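Local coordinates for uncharacterized protein (Pyrococcus horikoshii, PDB 1ZJJ) that binds magnesium and is probably a phosphatase of the haloacid dehalogenase superfamily, at residues L71-Y76 against I183-P188; K85-G90 against K120-G125; I149-D154 against P165-I170. All blocks are in the same frame, centred on the assembly; numbering follows the deposited sequence.

Interaction 1. Residues L71-Y76 against I183-P188; sequences LATRLY and IIIGKP
Tyr76 sets its CG anti to the backbone N (chi1 173°), which swings the ring off helix 69-80 toward the strand end across from it. Ile185 sets CG1 anti to its carbonyl carbon (chi1 -55°), and a bend at chi2 (-59°) brings CD1 round to the tyrosine. The meeting joins two parts of the cap that a haloacid dehalogenase fold carries on its Rossmann-like core. Helix 69-80 leads from the core strand 66-68 into the cap, and strand 183-184 is the last strand of the four-stranded parallel cap sheet. No hydrogen bond crosses between the two segments; the contact is apolar packing in a largely buried setting. CD1 of Ile185 rests 3.6 Å from CD2 of Tyr76, at the inner end of the ring. The outer end belongs to Ile183, whose CG2 lies 4.0 Å from the Tyr76 OH, with the two side chains crossing at about a right angle. One turn back on the helix, Thr73 crosses Ile185 just as squarely, its OG1 3.4 Å from Ile185 CG1. That hydroxyl takes no polar partner from Ile185; it lies beside its own backbone N and bonds to the carbonyl O of Ser69 in the preceding helical turn, so a polar group is satisfied while lying against a hydrocarbon branch. Ile149 of the neighbouring strand and Pro191 also pack on Ile185. Beyond the contact the chain turns toward the core, where Lys187 NZ makes salt bridges with the magnesium ligand Asp7 and with Asp215. The remaining branch of Ile185, CG2, stands anti to the backbone N and meets the methyl of Ala72, with CG2 3.7 Å from Ala72 CB.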
ATOM      1  N   LEU B  71      -8.662 -14.901 -14.748  1.00 14.55           N
ATOM      2  CA  LEU B  71      -8.606 -16.203 -15.370  1.00 15.68           C
ATOM      3  C   LEU B  71      -7.159 -16.634 -15.510  1.00 16.55           C
ATOM      4  O   LEU B  71      -6.801 -17.783 -15.285  1.00 17.81           O
ATOM      5  CB  LEU B  71      -9.257 -16.103 -16.750  1.00 15.64           C
ATOM      6  CG  LEU B  71      -8.926 -17.302 -17.642  1.00 19.22           C
ATOM      7  CD1 LEU B  71      -9.673 -18.568 -17.217  1.00 18.42           C
ATOM      8  CD2 LEU B  71      -9.284 -17.065 -19.110  1.00 19.15           C
ATOM      9  N   ALA B  72      -6.263 -15.707 -15.837  1.00 15.79           N
ATOM     10  CA  ALA B  72      -4.838 -16.017 -15.912  1.00 14.65           C
ATOM     11  C   ALA B  72      -4.314 -16.486 -14.550  1.00 15.72           C
ATOM     12  O   ALA B  72      -3.449 -17.363 -14.476  1.00 15.14           O
ATOM     13  CB  ALA B  72      -4.058 -14.781 -16.381  1.00 14.82           C
ATOM     14  N   THR B  73      -4.835 -15.893 -13.477  1.00 15.20           N
ATOM     15  CA  THR B  73      -4.416 -16.261 -12.129  1.00 15.23           C
ATOM     16  C   THR B  73      -4.829 -17.704 -11.827  1.00 15.75           C
ATOM     17  O   THR B  73      -4.028 -18.486 -11.322  1.00 16.10           O
ATOM     18  CB  THR B  73      -5.022 -15.299 -11.073  1.00 15.71           C
ATOM     19  OG1 THR B  73      -4.536 -13.969 -11.306  1.00 14.40           O
ATOM     20  CG2 THR B  73      -4.631 -15.721  -9.670  1.00 15.97           C
ATOM     21  N   ARG B  74      -6.076 -18.052 -12.136  1.00 16.62           N
ATOM     22  CA  ARG B  74      -6.552 -19.415 -11.915  1.00 16.57           C
ATOM     23  C   ARG B  74      -5.690 -20.397 -12.704  1.00 17.11           C
ATOM     24  O   ARG B  74      -5.248 -21.412 -12.169  1.00 15.74           O
ATOM     25  CB  ARG B  74      -8.020 -19.564 -12.344  1.00 17.85           C
ATOM     26  CG  ARG B  74      -8.469 -21.023 -12.535  1.00 20.17           C
ATOM     27  CD  ARG B  74     -10.000 -21.188 -12.557  1.00 20.43           C
ATOM     28  NE  ARG B  74     -10.666 -20.620 -13.732  1.00 20.90           N
ATOM     29  CZ  ARG B  74     -10.613 -21.131 -14.963  1.00 24.52           C
ATOM     30  NH1 ARG B  74      -9.918 -22.236 -15.209  1.00 26.17           N
ATOM     31  NH2 ARG B  74     -11.271 -20.546 -15.953  1.00 25.51           N
ATOM     32  N   LEU B  75      -5.451 -20.090 -13.978  1.00 15.92           N
ATOM     33  CA  LEU B  75      -4.641 -20.956 -14.834  1.00 17.45           C
ATOM     34  C   LEU B  75      -3.211 -21.104 -14.310  1.00 17.30           C
ATOM     35  O   LEU B  75      -2.621 -22.188 -14.378  1.00 18.28           O
ATOM     36  CB  LEU B  75      -4.626 -20.422 -16.273  1.00 17.21           C
ATOM     37  CG  LEU B  75      -5.990 -20.374 -16.980  1.00 19.71           C
ATOM     38  CD1 LEU B  75      -5.839 -19.774 -18.364  1.00 19.74           C
ATOM     39  CD2 LEU B  75      -6.573 -21.778 -17.075  1.00 19.00           C
ATOM     40  N   TYR B  76      -2.654 -20.018 -13.788  1.00 17.58           N
ATOM     41  CA  TYR B  76      -1.304 -20.064 -13.238  1.00 17.74           C
ATOM     42  C   TYR B  76      -1.274 -20.989 -12.014  1.00 17.17           C
ATOM     43  O   TYR B  76      -0.412 -21.862 -11.900  1.00 15.68           O
ATOM     44  CB  TYR B  76      -0.845 -18.664 -12.819  1.00 17.31           C
ATOM     45  CG  TYR B  76       0.472 -18.686 -12.086  1.00 17.72           C
ATOM     46  CD1 TYR B  76       1.677 -18.832 -12.777  1.00 17.01           C
ATOM     47  CD2 TYR B  76       0.511 -18.652 -10.692  1.00 19.19           C
ATOM     48  CE1 TYR B  76       2.886 -18.953 -12.093  1.00 19.13           C
ATOM     49  CE2 TYR B  76       1.710 -18.771 -10.001  1.00 17.47           C
ATOM     50  CZ  TYR B  76       2.891 -18.924 -10.706  1.00 18.98           C
ATOM     51  OH  TYR B  76       4.071 -19.062 -10.014  1.00 20.97           O
ATOM     52  N   ILE B 183       3.827 -12.581  -6.288  1.00 17.89           N
ATOM     53  CA  ILE B 183       3.923 -13.161  -7.618  1.00 17.65           C
ATOM     54  C   ILE B 183       2.812 -12.428  -8.368  1.00 17.97           C
ATOM     55  O   ILE B 183       1.631 -12.639  -8.088  1.00 16.61           O
ATOM     56  CB  ILE B 183       3.634 -14.666  -7.578  1.00 17.05           C
ATOM     57  CG1 ILE B 183       4.761 -15.381  -6.833  1.00 20.34           C
ATOM     58  CG2 ILE B 183       3.499 -15.216  -8.983  1.00 18.80           C
ATOM     59  CD1 ILE B 183       4.512 -16.851  -6.620  1.00 18.82           C
ATOM     60  N   ILE B 184       3.184 -11.533  -9.284  1.00 18.73           N
ATOM     61  CA  ILE B 184       2.190 -10.771 -10.041  1.00 18.48           C
ATOM     62  C   ILE B 184       1.862 -11.478 -11.348  1.00 17.76           C
ATOM     63  O   ILE B 184       2.743 -11.757 -12.161  1.00 17.66           O
ATOM     64  CB  ILE B 184       2.674  -9.326 -10.340  1.00 20.00           C
ATOM     65  CG1 ILE B 184       3.037  -8.607  -9.035  1.00 21.51           C
ATOM     66  CG2 ILE B 184       1.571  -8.550 -11.062  1.00 18.48           C
ATOM     67  CD1 ILE B 184       1.890  -8.456  -8.071  1.00 22.36           C
ATOM     68  N   ILE B 185       0.580 -11.742 -11.552  1.00 15.22           N
ATOM     69  CA  ILE B 185       0.127 -12.465 -12.730  1.00 15.03           C
ATOM     70  C   ILE B 185       0.004 -11.692 -14.046  1.00 16.80           C
ATOM     71  O   ILE B 185       0.544 -12.119 -15.075  1.00 17.35           O
ATOM     72  CB  ILE B 185      -1.236 -13.145 -12.435  1.00 16.45           C
ATOM     73  CG1 ILE B 185      -1.119 -14.023 -11.185  1.00 15.73           C
ATOM     74  CG2 ILE B 185      -1.681 -13.986 -13.631  1.00 15.33           C
ATOM     75  CD1 ILE B 185      -0.071 -15.108 -11.295  1.00 15.77           C
ATOM     76  N   GLY B 186      -0.691 -10.557 -14.005  1.00 15.50           N
ATOM     77  CA  GLY B 186      -0.943  -9.782 -15.206  1.00 17.71           C
ATOM     78  C   GLY B 186       0.191  -9.036 -15.881  1.00 18.67           C
ATOM     79  O   GLY B 186       1.333  -9.056 -15.424  1.00 18.90           O
ATOM     80  N   LYS B 187      -0.147  -8.387 -16.994  1.00 18.47           N
ATOM     81  CA  LYS B 187       0.807  -7.599 -17.770  1.00 18.57           C
ATOM     82  C   LYS B 187       1.520  -6.639 -16.826  1.00 18.07           C
ATOM     83  O   LYS B 187       0.890  -6.054 -15.946  1.00 18.52           O
ATOM     84  CB  LYS B 187       0.067  -6.794 -18.841  1.00 16.99           C
ATOM     85  CG  LYS B 187      -0.747  -7.639 -19.808  1.00 17.81           C
ATOM     86  CD  LYS B 187      -1.640  -6.771 -20.693  1.00 16.86           C
ATOM     87  CE  LYS B 187      -2.723  -6.086 -19.867  1.00 19.55           C
ATOM     88  NZ  LYS B 187      -3.555  -5.202 -20.717  1.00 19.53           N
ATOM     89  N   PRO B 188       2.827  -6.409 -17.037  1.00 19.58           N
ATOM     90  CA  PRO B 188       3.701  -6.961 -18.081  1.00 18.87           C
ATOM     91  C   PRO B 188       4.441  -8.216 -17.636  1.00 20.72           C
ATOM     92  O   PRO B 188       5.571  -8.467 -18.063  1.00 21.12           O
ATOM     93  CB  PRO B 188       4.665  -5.815 -18.328  1.00 20.38           C
ATOM     94  CG  PRO B 188       4.941  -5.373 -16.923  1.00 19.05           C
ATOM     95  CD  PRO B 188       3.535  -5.347 -16.297  1.00 21.21           C
TER

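Interaction 2. Residues K85-G90 against K120-G125; sequences KIFVIG and KHVVVG
Two neighbouring parallel strands, the ends of a beta-alpha-beta crossover through helices 92-101 and 108-115, run together here at 16° to each other, with Ile86 beside His121 and Ile89 beside Val124. Phe87 and Ile89 turn both their N-H and their C=O to the partner strand. Phe87 N gives to His121 O at 2.9 Å, and Val123 N returns a bond to Phe87 O at 3.0 Å. Ile89 N then bonds to Val123 O, and the carbonyl of Ile89 takes Gly125 N at 2.8 Å, each donor standing nearly along the C=O axis. At the start of the pairing Lys85 O is gripped twice in its carbonyl plane, by Lys120 N at 2.9 Å and by His121 N at 3.1 Å. The sheet is that of the haloacid dehalogenase cap, and Val122 turns its own N-H and C=O to the next strand in it, 147-150. One face carries Ile86, His121, Val88 and Val123, and Met77 of helix 69-80 packs on it; Ile86 CG2 and Val123 CG2 lie side by side, 3.8 Å apart. On the other face Ile89 CG2 runs alongside Val124 CG1 at 4.0 Å. Phe87, its CG anti to the backbone N, sends its ring away from the partner strand and offers Val122 CG1 an edge. His121 is fixed in rotation by both ring nitrogens, ND1 to Thr147 OG1 and NE2 to Asp82 O, so NE2 probably carries a proton; Lys120 CB sits 4.0 Å above the plane of the His121 ring, toward its rim. At the strand's exit Gly90 adopts phi 163°, where any CB would be jammed against the carbonyl O of Ile89.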
ATOM      1  N   LYS B  85      -6.269 -24.217   0.407  1.00 19.29           N
ATOM      2  CA  LYS B  85      -7.304 -23.210   0.615  1.00 18.14           C
ATOM      3  C   LYS B  85      -6.834 -21.806   0.262  1.00 18.13           C
ATOM      4  O   LYS B  85      -5.688 -21.439   0.490  1.00 17.04           O
ATOM      5  CB  LYS B  85      -7.822 -23.273   2.046  1.00 18.83           C
ATOM      6  CG  LYS B  85      -8.595 -24.537   2.302  1.00 22.13           C
ATOM      7  CD  LYS B  85      -8.642 -24.811   3.778  1.00 28.25           C
ATOM      8  CE  LYS B  85     -10.058 -24.780   4.311  1.00 31.40           C
ATOM      9  NZ  LYS B  85     -10.083 -25.137   5.750  1.00 34.41           N
ATOM     10  N   ILE B  86      -7.753 -21.039  -0.308  1.00 17.98           N
ATOM     11  CA  ILE B  86      -7.499 -19.682  -0.774  1.00 18.47           C
ATOM     12  C   ILE B  86      -8.247 -18.599  -0.003  1.00 18.35           C
ATOM     13  O   ILE B  86      -9.429 -18.760   0.350  1.00 20.19           O
ATOM     14  CB  ILE B  86      -7.924 -19.544  -2.272  1.00 18.87           C
ATOM     15  CG1 ILE B  86      -7.308 -20.684  -3.087  1.00 20.55           C
ATOM     16  CG2 ILE B  86      -7.503 -18.157  -2.828  1.00 20.19           C
ATOM     17  CD1 ILE B  86      -7.925 -20.880  -4.476  1.00 21.22           C
ATOM     18  N   PHE B  87      -7.557 -17.491   0.241  1.00 17.51           N
ATOM     19  CA  PHE B  87      -8.180 -16.339   0.871  1.00 18.21           C
ATOM     20  C   PHE B  87      -8.139 -15.295  -0.243  1.00 19.06           C
ATOM     21  O   PHE B  87      -7.080 -15.031  -0.807  1.00 20.18           O
ATOM     22  CB  PHE B  87      -7.383 -15.837   2.068  1.00 19.16           C
ATOM     23  CG  PHE B  87      -7.994 -14.633   2.722  1.00 19.25           C
ATOM     24  CD1 PHE B  87      -9.215 -14.731   3.385  1.00 21.36           C
ATOM     25  CD2 PHE B  87      -7.374 -13.390   2.641  1.00 18.71           C
ATOM     26  CE1 PHE B  87      -9.815 -13.607   3.962  1.00 20.74           C
ATOM     27  CE2 PHE B  87      -7.960 -12.258   3.210  1.00 18.42           C
ATOM     28  CZ  PHE B  87      -9.185 -12.366   3.872  1.00 21.62           C
ATOM     29  N   VAL B  88      -9.282 -14.710  -0.564  1.00 18.24           N
ATOM     30  CA  VAL B  88      -9.333 -13.741  -1.644  1.00 19.45           C
ATOM     31  C   VAL B  88      -9.682 -12.312  -1.267  1.00 18.73           C
ATOM     32  O   VAL B  88     -10.566 -12.063  -0.446  1.00 18.35           O
ATOM     33  CB  VAL B  88     -10.351 -14.175  -2.716  1.00 20.77           C
ATOM     34  CG1 VAL B  88     -10.404 -13.143  -3.839  1.00 23.26           C
ATOM     35  CG2 VAL B  88      -9.987 -15.548  -3.250  1.00 22.57           C
ATOM     36  N   ILE B  89      -8.971 -11.379  -1.887  1.00 16.62           N
ATOM     37  CA  ILE B  89      -9.226  -9.955  -1.722  1.00 17.24           C
ATOM     38  C   ILE B  89      -9.503  -9.521  -3.153  1.00 18.61           C
ATOM     39  O   ILE B  89      -8.602  -9.532  -3.997  1.00 16.96           O
ATOM     40  CB  ILE B  89      -8.008  -9.189  -1.168  1.00 18.21           C
ATOM     41  CG1 ILE B  89      -7.903  -9.418   0.347  1.00 16.35           C
ATOM     42  CG2 ILE B  89      -8.144  -7.690  -1.490  1.00 16.85           C
ATOM     43  CD1 ILE B  89      -6.644  -8.841   0.985  1.00 17.68           C
ATOM     44  N   GLY B  90     -10.756  -9.185  -3.438  1.00 18.16           N
ATOM     45  CA  GLY B  90     -11.096  -8.779  -4.786  1.00 20.69           C
ATOM     46  C   GLY B  90     -12.581  -8.825  -5.064  1.00 21.57           C
ATOM     47  O   GLY B  90     -13.384  -9.067  -4.159  1.00 20.85           O
ATOM     48  N   LYS B 120      -3.532 -21.478   2.380  1.00 17.83           N
ATOM     49  CA  LYS B 120      -2.300 -21.838   1.679  1.00 18.99           C
ATOM     50  C   LYS B 120      -1.940 -20.836   0.573  1.00 18.72           C
ATOM     51  O   LYS B 120      -0.772 -20.711   0.193  1.00 17.45           O
ATOM     52  CB  LYS B 120      -2.428 -23.242   1.070  1.00 21.16           C
ATOM     53  CG  LYS B 120      -2.547 -24.368   2.091  1.00 23.17           C
ATOM     54  CD  LYS B 120      -1.291 -24.466   2.946  1.00 26.40           C
ATOM     55  CE  LYS B 120      -1.411 -25.551   4.013  1.00 29.55           C
ATOM     56  NZ  LYS B 120      -1.393 -26.929   3.441  1.00 31.82           N
ATOM     57  N   HIS B 121      -2.945 -20.129   0.065  1.00 17.54           N
ATOM     58  CA  HIS B 121      -2.736 -19.149  -1.000  1.00 18.14           C
ATOM     59  C   HIS B 121      -3.558 -17.884  -0.768  1.00 17.89           C
ATOM     60  O   HIS B 121      -4.746 -17.956  -0.449  1.00 17.47           O
ATOM     61  CB  HIS B 121      -3.141 -19.745  -2.357  1.00 17.07           C
ATOM     62  CG  HIS B 121      -2.514 -21.071  -2.658  1.00 17.13           C
ATOM     63  ND1 HIS B 121      -1.163 -21.226  -2.885  1.00 16.15           N
ATOM     64  CD2 HIS B 121      -3.055 -22.311  -2.769  1.00 16.66           C
ATOM     65  CE1 HIS B 121      -0.898 -22.497  -3.123  1.00 15.85           C
ATOM     66  NE2 HIS B 121      -2.031 -23.177  -3.058  1.00 15.68           N
ATOM     67  N   VAL B 122      -2.920 -16.727  -0.925  1.00 18.49           N
ATOM     68  CA  VAL B 122      -3.609 -15.452  -0.788  1.00 17.18           C
ATOM     69  C   VAL B 122      -3.592 -14.793  -2.166  1.00 16.11           C
ATOM     70  O   VAL B 122      -2.528 -14.570  -2.740  1.00 18.29           O
ATOM     71  CB  VAL B 122      -2.918 -14.525   0.227  1.00 18.21           C
ATOM     72  CG1 VAL B 122      -3.633 -13.181   0.260  1.00 17.56           C
ATOM     73  CG2 VAL B 122      -2.934 -15.163   1.610  1.00 20.48           C
ATOM     74  N   VAL B 123      -4.775 -14.515  -2.705  1.00 16.45           N
ATOM     75  CA  VAL B 123      -4.901 -13.906  -4.027  1.00 15.21           C
ATOM     76  C   VAL B 123      -5.463 -12.491  -3.875  1.00 15.93           C
ATOM     77  O   VAL B 123      -6.539 -12.291  -3.301  1.00 15.56           O
ATOM     78  CB  VAL B 123      -5.817 -14.756  -4.937  1.00 15.05           C
ATOM     79  CG1 VAL B 123      -5.973 -14.089  -6.295  1.00 15.58           C
ATOM     80  CG2 VAL B 123      -5.222 -16.149  -5.119  1.00 13.90           C
ATOM     81  N   VAL B 124      -4.730 -11.515  -4.399  1.00 14.91           N
ATOM     82  CA  VAL B 124      -5.114 -10.117  -4.276  1.00 14.86           C
ATOM     83  C   VAL B 124      -5.337  -9.436  -5.614  1.00 15.64           C
ATOM     84  O   VAL B 124      -4.437  -9.384  -6.446  1.00 14.94           O
ATOM     85  CB  VAL B 124      -4.023  -9.328  -3.517  1.00 15.63           C
ATOM     86  CG1 VAL B 124      -4.491  -7.903  -3.225  1.00 15.23           C
ATOM     87  CG2 VAL B 124      -3.655 -10.058  -2.233  1.00 17.36           C
ATOM     88  N   GLY B 125      -6.545  -8.917  -5.804  1.00 15.06           N
ATOM     89  CA  GLY B 125      -6.882  -8.197  -7.015  1.00 15.94           C
ATOM     90  C   GLY B 125      -7.509  -6.890  -6.569  1.00 16.65           C
ATOM     91  O   GLY B 125      -7.473  -6.559  -5.378  1.00 16.25           O
TER

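Interaction 3. Residues I149-D154 against P165-I170; sequences IGTNPD and PGAGSI
Asp154 O receives the single hydrogen bond between the segments, from Gly168 N at 2.8 Å, with the donor 46° out of the carbonyl plane. The backbone passes so close to the start of helix 167-178 that glycine is needed at two places: a CB on Gly166, the N-cap residue, would collide with Asp154 O, and one on Gly168 would strike both Pro153 O and Asp154 O. Gly168 CA donates a C-H contact to Pro153 O at 3.3 Å. Ala167 CB lies against the amide of Asn152, 3.5 Å from its OD1. Asn152 holds CG in the crowded position between backbone N and carbonyl carbon (chi1 55°). Thr151 OG1 donates to Asn152 OD1 at 2.6 Å, and Asn152 ND2 reaches Asp154 OD2 at 2.9 Å, from above the carboxylate plane; a water links ND2, weakly, to Ala167 N. An alanine at Asn152 would probably loosen Asp154, leaving its OD2 with Asn41 ND2 but without this amide. Asn152 O is buried with no partner in the model. The Asp154 side chain stands about 7 Å from the bound magnesium ion, so this cap loop probably edges the active site; Ser169 OG bonds to Ala173 O of the second subunit. Strand 147-150 feeds the loop from between strands 121-124 and 183-184, helices 167-178 and 69-80 lying on opposite faces of the sheet.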
ATOM      1  N   ILE B 149      -0.103 -13.870  -4.072  1.00 14.90           N
ATOM      2  CA  ILE B 149      -0.373 -13.716  -5.507  1.00 14.48           C
ATOM      3  C   ILE B 149      -1.171 -12.449  -5.823  1.00 14.69           C
ATOM      4  O   ILE B 149      -2.232 -12.210  -5.240  1.00 16.55           O
ATOM      5  CB  ILE B 149      -1.185 -14.917  -6.044  1.00 14.82           C
ATOM      6  CG1 ILE B 149      -0.446 -16.218  -5.745  1.00 16.92           C
ATOM      7  CG2 ILE B 149      -1.420 -14.766  -7.550  1.00 14.11           C
ATOM      8  CD1 ILE B 149      -1.347 -17.445  -5.769  1.00 18.40           C
ATOM      9  N   GLY B 150      -0.662 -11.648  -6.753  1.00 13.34           N
ATOM     10  CA  GLY B 150      -1.349 -10.428  -7.144  1.00 14.30           C
ATOM     11  C   GLY B 150      -1.853 -10.568  -8.568  1.00 15.68           C
ATOM     12  O   GLY B 150      -1.108 -11.003  -9.436  1.00 15.44           O
ATOM     13  N   THR B 151      -3.110 -10.209  -8.825  1.00 14.64           N
ATOM     14  CA  THR B 151      -3.637 -10.350 -10.178  1.00 15.22           C
ATOM     15  C   THR B 151      -2.951  -9.456 -11.204  1.00 14.22           C
ATOM     16  O   THR B 151      -2.692  -9.889 -12.321  1.00 13.57           O
ATOM     17  CB  THR B 151      -5.168 -10.085 -10.242  1.00 15.30           C
ATOM     18  OG1 THR B 151      -5.451  -8.749  -9.814  1.00 18.42           O
ATOM     19  CG2 THR B 151      -5.916 -11.079  -9.362  1.00 16.52           C
ATOM     20  N   ASN B 152      -2.654  -8.219 -10.828  1.00 14.41           N
ATOM     21  CA  ASN B 152      -2.012  -7.286 -11.746  1.00 15.19           C
ATOM     22  C   ASN B 152      -1.308  -6.172 -10.984  1.00 15.39           C
ATOM     23  O   ASN B 152      -1.659  -5.869  -9.846  1.00 15.70           O
ATOM     24  CB  ASN B 152      -3.044  -6.707 -12.715  1.00 14.09           C
ATOM     25  CG  ASN B 152      -4.206  -6.066 -12.009  1.00 16.46           C
ATOM     26  OD1 ASN B 152      -4.971  -6.738 -11.323  1.00 13.98           O
ATOM     27  ND2 ASN B 152      -4.344  -4.757 -12.167  1.00 14.44           N
ATOM     28  N   PRO B 153      -0.304  -5.541 -11.612  1.00 16.91           N
ATOM     29  CA  PRO B 153       0.495  -4.460 -11.030  1.00 16.84           C
ATOM     30  C   PRO B 153      -0.033  -3.030 -11.114  1.00 16.26           C
ATOM     31  O   PRO B 153       0.475  -2.159 -10.421  1.00 17.48           O
ATOM     32  CB  PRO B 153       1.819  -4.605 -11.764  1.00 19.07           C
ATOM     33  CG  PRO B 153       1.346  -4.930 -13.154  1.00 17.59           C
ATOM     34  CD  PRO B 153       0.266  -5.967 -12.905  1.00 16.05           C
ATOM     35  N   ASP B 154      -1.044  -2.789 -11.944  1.00 15.98           N
ATOM     36  CA  ASP B 154      -1.573  -1.439 -12.122  1.00 15.41           C
ATOM     37  C   ASP B 154      -1.723  -0.620 -10.845  1.00 17.26           C
ATOM     38  O   ASP B 154      -2.506  -0.949  -9.956  1.00 15.86           O
ATOM     39  CB  ASP B 154      -2.915  -1.495 -12.844  1.00 14.87           C
ATOM     40  CG  ASP B 154      -2.833  -2.237 -14.165  1.00 14.82           C
ATOM     41  OD1 ASP B 154      -2.917  -1.587 -15.231  1.00 16.26           O
ATOM     42  OD2 ASP B 154      -2.682  -3.472 -14.134  1.00 15.09           O
ATOM     43  N   PRO B 165      -7.310   4.148  -6.931  1.00 18.37           N
ATOM     44  CA  PRO B 165      -6.260   3.191  -6.569  1.00 17.05           C
ATOM     45  C   PRO B 165      -6.496   1.872  -7.284  1.00 16.65           C
ATOM     46  O   PRO B 165      -7.629   1.389  -7.345  1.00 17.36           O
ATOM     47  CB  PRO B 165      -6.430   3.038  -5.057  1.00 17.91           C
ATOM     48  CG  PRO B 165      -6.986   4.333  -4.635  1.00 17.14           C
ATOM     49  CD  PRO B 165      -7.983   4.659  -5.721  1.00 16.88           C
ATOM     50  N   GLY B 166      -5.426   1.289  -7.816  1.00 14.63           N
ATOM     51  CA  GLY B 166      -5.544   0.023  -8.516  1.00 14.91           C
ATOM     52  C   GLY B 166      -5.067  -1.162  -7.690  1.00 14.26           C
ATOM     53  O   GLY B 166      -4.675  -1.012  -6.534  1.00 14.72           O
ATOM     54  N   ALA B 167      -5.092  -2.348  -8.286  1.00 16.73           N
ATOM     55  CA  ALA B 167      -4.672  -3.550  -7.579  1.00 16.78           C
ATOM     56  C   ALA B 167      -3.242  -3.404  -7.057  1.00 17.59           C
ATOM     57  O   ALA B 167      -2.932  -3.834  -5.947  1.00 17.05           O
ATOM     58  CB  ALA B 167      -4.779  -4.763  -8.500  1.00 18.35           C
ATOM     59  N   GLY B 168      -2.384  -2.780  -7.858  1.00 15.51           N
ATOM     60  CA  GLY B 168      -0.996  -2.598  -7.466  1.00 17.13           C
ATOM     61  C   GLY B 168      -0.856  -1.831  -6.165  1.00 15.95           C
ATOM     62  O   GLY B 168       0.095  -2.029  -5.405  1.00 14.96           O
ATOM     63  N   SER B 169      -1.819  -0.951  -5.920  1.00 16.06           N
ATOM     64  CA  SER B 169      -1.862  -0.122  -4.722  1.00 17.83           C
ATOM     65  C   SER B 169      -2.099  -1.013  -3.511  1.00 16.51           C
ATOM     66  O   SER B 169      -1.455  -0.862  -2.473  1.00 16.26           O
ATOM     67  CB  SER B 169      -3.009   0.898  -4.842  1.00 19.48           C
ATOM     68  OG  SER B 169      -3.288   1.522  -3.604  1.00 26.99           O
ATOM     69  N   ILE B 170      -3.038  -1.941  -3.657  1.00 14.92           N
ATOM     70  CA  ILE B 170      -3.377  -2.859  -2.577  1.00 16.89           C
ATOM     71  C   ILE B 170      -2.245  -3.856  -2.368  1.00 15.72           C
ATOM     72  O   ILE B 170      -1.845  -4.142  -1.235  1.00 15.51           O
ATOM     73  CB  ILE B 170      -4.689  -3.604  -2.900  1.00 16.87           C
ATOM     74  CG1 ILE B 170      -5.795  -2.578  -3.138  1.00 14.57           C
ATOM     75  CG2 ILE B 170      -5.064  -4.545  -1.752  1.00 17.64           C
ATOM     76  CD1 ILE B 170      -7.132  -3.161  -3.556  1.00 13.64           C
TER
HETATM   77  O   HOH W   1      -6.634  -2.583 -11.140  1.00  5.67           O

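All three contacts use the cap sheet. Strand 147-150 of interaction 3 is its hub: Val124 N of interaction 2 meets Ile149 O at 2.7 Å, and Ile185 N of interaction 1 meets Gly150 O at 2.8 Å. Interactions 1 and 2 share one face of the sheet, where Thr73 CG2 touches Val123 CG1 at 4.0 Å; on the other, Val124 CG1 packs on Ile170 CG2 at 3.7 Å. Two contacts face the metal site of Asp7, Asp9 and Asp210: Asp154 of interaction 3 has its side chain about 7 Å from the magnesium ion, and segment 183-188 of interaction 1 arrives through Lys187 NZ, salt-bridged to Asp7.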